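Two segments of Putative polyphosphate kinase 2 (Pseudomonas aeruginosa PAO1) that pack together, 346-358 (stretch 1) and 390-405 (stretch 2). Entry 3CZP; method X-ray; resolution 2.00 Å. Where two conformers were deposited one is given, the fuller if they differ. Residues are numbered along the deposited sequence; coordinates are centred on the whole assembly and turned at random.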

# COMPACT_ATOMS: atom_id res chain seq x y z
N TYR A 346 0.19 -5.94 -14.63
CA TYR A 346 1.62 -5.62 -14.73
C TYR A 346 2.05 -4.21 -14.24
O TYR A 346 2.94 -4.12 -13.39
N LEU A 347 1.43 -3.14 -14.73
CA LEU A 347 1.94 -1.76 -14.37
C LEU A 347 1.62 -1.34 -12.97
O LEU A 347 2.15 -0.34 -12.51
N TRP A 348 0.70 -2.02 -12.30
CA TRP A 348 0.37 -1.73 -10.90
C TRP A 348 1.60 -1.60 -10.00
O TRP A 348 1.68 -0.68 -9.16
N ARG A 349 2.54 -2.52 -10.17
CA ARG A 349 3.76 -2.54 -9.38
C ARG A 349 4.59 -1.27 -9.60
O ARG A 349 5.30 -0.84 -8.69
N PHE A 350 4.49 -0.69 -10.79
CA PHE A 350 5.25 0.53 -11.08
C PHE A 350 4.54 1.77 -10.66
O PHE A 350 5.16 2.66 -10.11
N TRP A 351 3.24 1.84 -10.93
CA TRP A 351 2.42 2.98 -10.50
C TRP A 351 2.55 3.28 -8.99
O TRP A 351 2.39 4.44 -8.54
N ARG A 352 2.69 2.23 -8.21
CA ARG A 352 2.71 2.30 -6.75
C ARG A 352 3.95 3.03 -6.31
O ARG A 352 4.01 3.53 -5.21
N HIS A 353 4.95 3.09 -7.17
CA HIS A 353 6.17 3.81 -6.90
C HIS A 353 6.32 5.16 -7.54
O HIS A 353 7.39 5.76 -7.43
N ILE A 354 5.28 5.68 -8.20
CA ILE A 354 5.42 6.95 -8.92
C ILE A 354 5.54 8.08 -7.93
O ILE A 354 4.82 8.11 -6.96
N PRO A 355 6.44 9.05 -8.19
CA PRO A 355 6.62 10.11 -7.19
C PRO A 355 5.49 11.12 -7.09
O PRO A 355 4.83 11.44 -8.08
N ALA A 356 5.23 11.60 -5.88
CA ALA A 356 4.46 12.81 -5.70
C ALA A 356 5.22 14.02 -6.28
O ALA A 356 6.42 13.96 -6.54
N ARG A 357 4.54 15.14 -6.40
CA ARG A 357 5.19 16.38 -6.81
C ARG A 357 6.38 16.69 -5.91
O ARG A 357 6.33 16.52 -4.70
N ARG A 358 7.43 17.19 -6.55
CA ARG A 358 8.68 17.58 -5.91
C ARG A 358 9.56 16.40 -5.54
O ARG A 358 10.57 16.62 -4.97
N GLY A 390 3.03 -0.08 -26.47
CA GLY A 390 1.95 0.95 -26.49
C GLY A 390 1.45 1.30 -25.12
O GLY A 390 1.22 2.46 -24.80
N GLU A 391 1.23 0.27 -24.32
CA GLU A 391 0.97 0.42 -22.88
C GLU A 391 2.01 1.29 -22.14
O GLU A 391 1.66 2.16 -21.33
N ILE A 392 3.29 1.03 -22.40
CA ILE A 392 4.36 1.78 -21.75
C ILE A 392 4.30 3.26 -22.14
O ILE A 392 4.44 4.14 -21.30
N ASN A 393 4.10 3.50 -23.43
CA ASN A 393 4.01 4.83 -23.97
C ASN A 393 2.84 5.58 -23.42
O ASN A 393 2.97 6.79 -23.06
N ASP A 394 1.71 4.87 -23.25
CA ASP A 394 0.51 5.51 -22.67
C ASP A 394 0.80 5.89 -21.20
O ASP A 394 0.49 6.97 -20.76
N PHE A 395 1.41 4.97 -20.47
CA PHE A 395 1.89 5.20 -19.09
C PHE A 395 2.78 6.42 -18.96
O PHE A 395 2.54 7.32 -18.17
N GLU A 396 3.81 6.47 -19.80
CA GLU A 396 4.78 7.56 -19.78
C GLU A 396 4.18 8.88 -20.16
O GLU A 396 4.59 9.92 -19.65
N GLU A 397 3.19 8.83 -21.06
CA GLU A 397 2.43 10.03 -21.44
C GLU A 397 1.57 10.55 -20.31
O GLU A 397 1.47 11.76 -20.16
N GLN A 398 0.91 9.65 -19.57
CA GLN A 398 0.16 10.02 -18.36
C GLN A 398 1.09 10.76 -17.38
O GLN A 398 0.71 11.75 -16.78
N LEU A 399 2.30 10.25 -17.18
CA LEU A 399 3.25 10.85 -16.26
C LEU A 399 3.66 12.26 -16.79
O LEU A 399 3.61 13.25 -16.07
N SER A 400 4.07 12.35 -18.05
CA SER A 400 4.46 13.62 -18.68
C SER A 400 3.38 14.69 -18.56
O SER A 400 3.66 15.85 -18.24
N GLU A 401 2.15 14.29 -18.84
CA GLU A 401 1.01 15.19 -18.83
C GLU A 401 0.77 15.82 -17.47
O GLU A 401 0.29 16.94 -17.38
N TYR A 402 1.11 15.10 -16.41
CA TYR A 402 0.97 15.61 -15.07
C TYR A 402 2.19 16.49 -14.69
O TYR A 402 2.16 17.18 -13.71
N GLY A 403 3.25 16.50 -15.51
CA GLY A 403 4.45 17.35 -15.26
C GLY A 403 5.65 16.54 -14.72
O GLY A 403 6.64 17.10 -14.29
N ILE A 404 5.55 15.22 -14.75
CA ILE A 404 6.67 14.37 -14.37
C ILE A 404 7.66 14.35 -15.50
O ILE A 404 7.31 14.15 -16.66
N ILE A 405 8.91 14.60 -15.13
CA ILE A 405 10.06 14.55 -16.03
C ILE A 405 10.59 13.15 -16.11
O ILE A 405 11.09 12.63 -15.16

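Packing of stretch 1 (346-358) against the helix of stretch 2 (390-402) and the residues that follow it. The contact buries 588 Å², both sides summed, and no hydrogen bond crosses it; apolar side chains and one cation-pi pair make up most of the interface. Phe395 is its centre, with 101 Å² covered by the other stretch. Its CA-to-CB bond points toward stretch 1, and chi1 in t (178°) sends the ring in among four side chains. The closest is Trp351, whose CE2 lies 3.3 Å from Phe395 CE1. The two rings meet obliquely: the five-membered ring of Trp351 and the Phe395 ring have centroids 4.4 Å apart and planes at 58°. Leu347 (m, t) points toward the helix and brings CD2 to 4.2 Å from Phe395 CD2, while its CD1 sits 4.2 Å from the backbone atom Glu391 O, one helical turn earlier. Phe350 (chi1 m) starts toward the helix but its ring leads away, leaving CB to make the contact, 4.2 Å from Phe395 CZ. Ile354 (m, m) completes the surround, its CD1 3.9 Å from Phe395 CZ.

Trp351 leaves its backbone sideways, with chi1 between wells at -91°, yet the end of the indole comes nearer to the helix. Beyond Phe395, its CH2 reaches 3.8 Å from Leu399 CD2, and Gln398 CB lies at the edge of the ring, 4.1 Å from CH2. Leu399 (m, t) also meets Ile354, CD2 to CD1 at 3.6 Å. Ile354, the last residue of a type I turn that begins at Trp351, thus bridges two successive turns of the helix; its CG2 also contacts Ile404 CD1 at 3.7 Å. The same Ile404 methyl (rotamer m, t) lies 4.1 Å from the backbone atom Pro355 O.

At the far end, Tyr402 (chi1 t) and Arg357 cover 63 and 62 Å² of surface. Arg357 departs sideways with chi1 in m and chi2 off-well at -107°, then extends through a t chi3 to lay its guanidinium over one face of the tyrosine. CZ is 4.6 Å from the Tyr402 ring centroid, 31° off the normal, an off-centre cation-pi contact; NE approaches CE2 of Tyr402 at 3.6 Å. The Tyr402 hydroxyl is hydrogen-bonded elsewhere in the structure. Gly403, with positive phi in a Schellman motif, ends the helix beside this pair, and the chain then brings Ile404 back to the apolar cluster.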

# COMPACT_ATOMS: atom_id res chain seq x y z
CB TYR A 346 2.09 -5.81 -16.17
CG TYR A 346 3.57 -5.56 -16.38
CD1 TYR A 346 4.53 -6.40 -15.78
CD2 TYR A 346 4.01 -4.52 -17.16
CE1 TYR A 346 5.93 -6.16 -15.95
CE2 TYR A 346 5.38 -4.31 -17.35
CZ TYR A 346 6.33 -5.13 -16.76
OH TYR A 346 7.68 -4.87 -16.96
CB LEU A 347 1.41 -0.71 -15.35
CG LEU A 347 2.03 -0.87 -16.76
CD1 LEU A 347 1.35 -0.01 -17.80
CD2 LEU A 347 3.64 -0.71 -16.69
CB TRP A 348 -0.61 -2.82 -10.39
CG TRP A 348 -1.16 -2.59 -9.02
CD1 TRP A 348 -2.35 -1.99 -8.67
CD2 TRP A 348 -0.59 -3.06 -7.80
NE1 TRP A 348 -2.51 -1.99 -7.31
CE2 TRP A 348 -1.46 -2.67 -6.75
CE3 TRP A 348 0.57 -3.78 -7.49
CZ2 TRP A 348 -1.19 -2.96 -5.41
CZ3 TRP A 348 0.80 -4.11 -6.14
CH2 TRP A 348 -0.07 -3.68 -5.13
CB ARG A 349 4.60 -3.77 -9.71
CG ARG A 349 4.90 -3.94 -11.20
CD ARG A 349 5.57 -5.27 -11.48
NE ARG A 349 4.60 -6.33 -11.72
CZ ARG A 349 4.89 -7.50 -12.29
NH1 ARG A 349 6.13 -7.76 -12.68
NH2 ARG A 349 3.94 -8.41 -12.47
CB PHE A 350 5.64 0.56 -12.55
CG PHE A 350 6.40 -0.66 -12.91
CD1 PHE A 350 7.68 -0.80 -12.44
CD2 PHE A 350 5.80 -1.70 -13.62
CE1 PHE A 350 8.41 -1.97 -12.71
CE2 PHE A 350 6.54 -2.88 -13.89
CZ PHE A 350 7.79 -3.01 -13.39
CB TRP A 351 0.94 2.75 -10.90
CG TRP A 351 0.57 3.30 -12.24
CD1 TRP A 351 0.39 2.57 -13.39
CD2 TRP A 351 0.40 4.67 -12.61
NE1 TRP A 351 0.09 3.41 -14.44
CE2 TRP A 351 0.05 4.70 -13.97
CE3 TRP A 351 0.50 5.89 -11.91
CZ2 TRP A 351 -0.19 5.90 -14.66
CZ3 TRP A 351 0.26 7.06 -12.60
CH2 TRP A 351 -0.10 7.06 -13.95
CB ARG A 352 2.63 0.89 -6.10
CG ARG A 352 3.93 0.16 -6.14
CD ARG A 352 3.89 -1.30 -5.71
NE ARG A 352 3.53 -1.51 -4.30
CZ ARG A 352 3.65 -2.69 -3.68
NH1 ARG A 352 4.12 -3.75 -4.33
NH2 ARG A 352 3.26 -2.85 -2.43
CB HIS A 353 7.37 2.97 -7.34
CG HIS A 353 7.58 1.79 -6.48
ND1 HIS A 353 7.87 1.90 -5.15
CD2 HIS A 353 7.50 0.47 -6.76
CE1 HIS A 353 7.96 0.68 -4.63
NE2 HIS A 353 7.76 -0.20 -5.59
CB ILE A 354 4.24 7.15 -9.87
CG1 ILE A 354 4.42 6.21 -11.08
CG2 ILE A 354 4.02 8.62 -10.22
CD1 ILE A 354 5.57 6.57 -11.97
CB PRO A 355 7.96 10.75 -7.62
CG PRO A 355 8.05 10.48 -9.08
CD PRO A 355 7.40 9.16 -9.30
CB ALA A 356 4.19 13.02 -4.26
CB ARG A 357 4.23 17.55 -6.76
CG ARG A 357 3.19 17.53 -7.86
CD ARG A 357 3.50 18.58 -8.90
NE ARG A 357 2.48 18.57 -9.94
CZ ARG A 357 1.57 19.52 -10.16
NH1 ARG A 357 1.53 20.64 -9.42
NH2 ARG A 357 0.70 19.33 -11.15
CB ARG A 358 8.44 18.46 -4.70
CG ARG A 358 9.51 19.50 -4.53
CD ARG A 358 8.98 20.56 -3.64
NE ARG A 358 10.07 21.30 -3.01
CZ ARG A 358 10.14 21.55 -1.71
NH1 ARG A 358 9.18 21.12 -0.87
NH2 ARG A 358 11.17 22.25 -1.24
CB GLU A 391 0.88 -0.98 -22.25
CG GLU A 391 -0.38 -1.67 -22.64
CD GLU A 391 -0.50 -3.10 -22.23
OE1 GLU A 391 0.48 -3.70 -21.71
OE2 GLU A 391 -1.62 -3.60 -22.41
CB ILE A 392 5.74 1.21 -22.11
CG1 ILE A 392 6.00 -0.09 -21.35
CG2 ILE A 392 6.83 2.23 -21.81
CD1 ILE A 392 7.19 -0.87 -21.85
CB ASN A 393 3.95 4.79 -25.51
CG ASN A 393 5.27 4.45 -26.14
OD1 ASN A 393 6.35 4.65 -25.56
ND2 ASN A 393 5.20 3.94 -27.38
CB ASP A 394 -0.77 4.66 -22.74
CG ASP A 394 -1.24 4.34 -24.20
OD1 ASP A 394 -0.88 5.03 -25.21
OD2 ASP A 394 -2.02 3.35 -24.31
CB PHE A 395 2.64 3.93 -18.66
CG PHE A 395 3.27 3.96 -17.28
CD1 PHE A 395 2.62 4.53 -16.20
CD2 PHE A 395 4.52 3.41 -17.07
CE1 PHE A 395 3.20 4.51 -14.90
CE2 PHE A 395 5.10 3.43 -15.77
CZ PHE A 395 4.43 3.96 -14.69
CB GLU A 396 5.99 7.23 -20.65
CG GLU A 396 6.83 6.14 -19.97
CD GLU A 396 8.03 5.69 -20.77
OE1 GLU A 396 8.30 6.25 -21.86
OE2 GLU A 396 8.67 4.74 -20.29
CB GLU A 397 1.58 9.72 -22.65
CG GLU A 397 0.64 10.80 -23.04
CD GLU A 397 -0.23 10.40 -24.24
OE1 GLU A 397 -1.10 9.50 -24.08
OE2 GLU A 397 0.00 10.99 -25.33
CB GLN A 398 -0.48 8.79 -17.65
CG GLN A 398 -1.65 8.00 -18.36
CD GLN A 398 -2.92 8.86 -18.54
OE1 GLN A 398 -3.31 9.16 -19.68
NE2 GLN A 398 -3.55 9.28 -17.42
CB LEU A 399 4.48 9.93 -16.09
CG LEU A 399 4.33 8.50 -15.55
CD1 LEU A 399 5.74 7.84 -15.43
CD2 LEU A 399 3.47 8.48 -14.17
CB SER A 400 4.75 13.37 -20.17
OG SER A 400 5.27 14.53 -20.81
CB GLU A 401 -0.24 14.44 -19.33
CG GLU A 401 -0.22 14.32 -20.85
CD GLU A 401 -1.51 13.82 -21.52
OE1 GLU A 401 -2.47 13.34 -20.85
OE2 GLU A 401 -1.52 13.92 -22.77
CB TYR A 402 0.76 14.43 -14.08
CG TYR A 402 0.41 14.90 -12.69
CD1 TYR A 402 -0.82 15.43 -12.41
CD2 TYR A 402 1.35 14.87 -11.69
CE1 TYR A 402 -1.11 15.86 -11.17
CE2 TYR A 402 1.07 15.35 -10.46
CZ TYR A 402 -0.17 15.81 -10.19
OH TYR A 402 -0.44 16.31 -8.91
CB ILE A 404 6.23 12.92 -13.99
CG1 ILE A 404 5.10 12.99 -12.92
CG2 ILE A 404 7.43 12.10 -13.57
CD1 ILE A 404 4.75 11.66 -12.22
CB ILE A 405 11.15 15.52 -15.53
CG1 ILE A 405 10.58 16.94 -15.37
CG2 ILE A 405 12.39 15.54 -16.49
CD1 ILE A 405 11.52 17.86 -14.67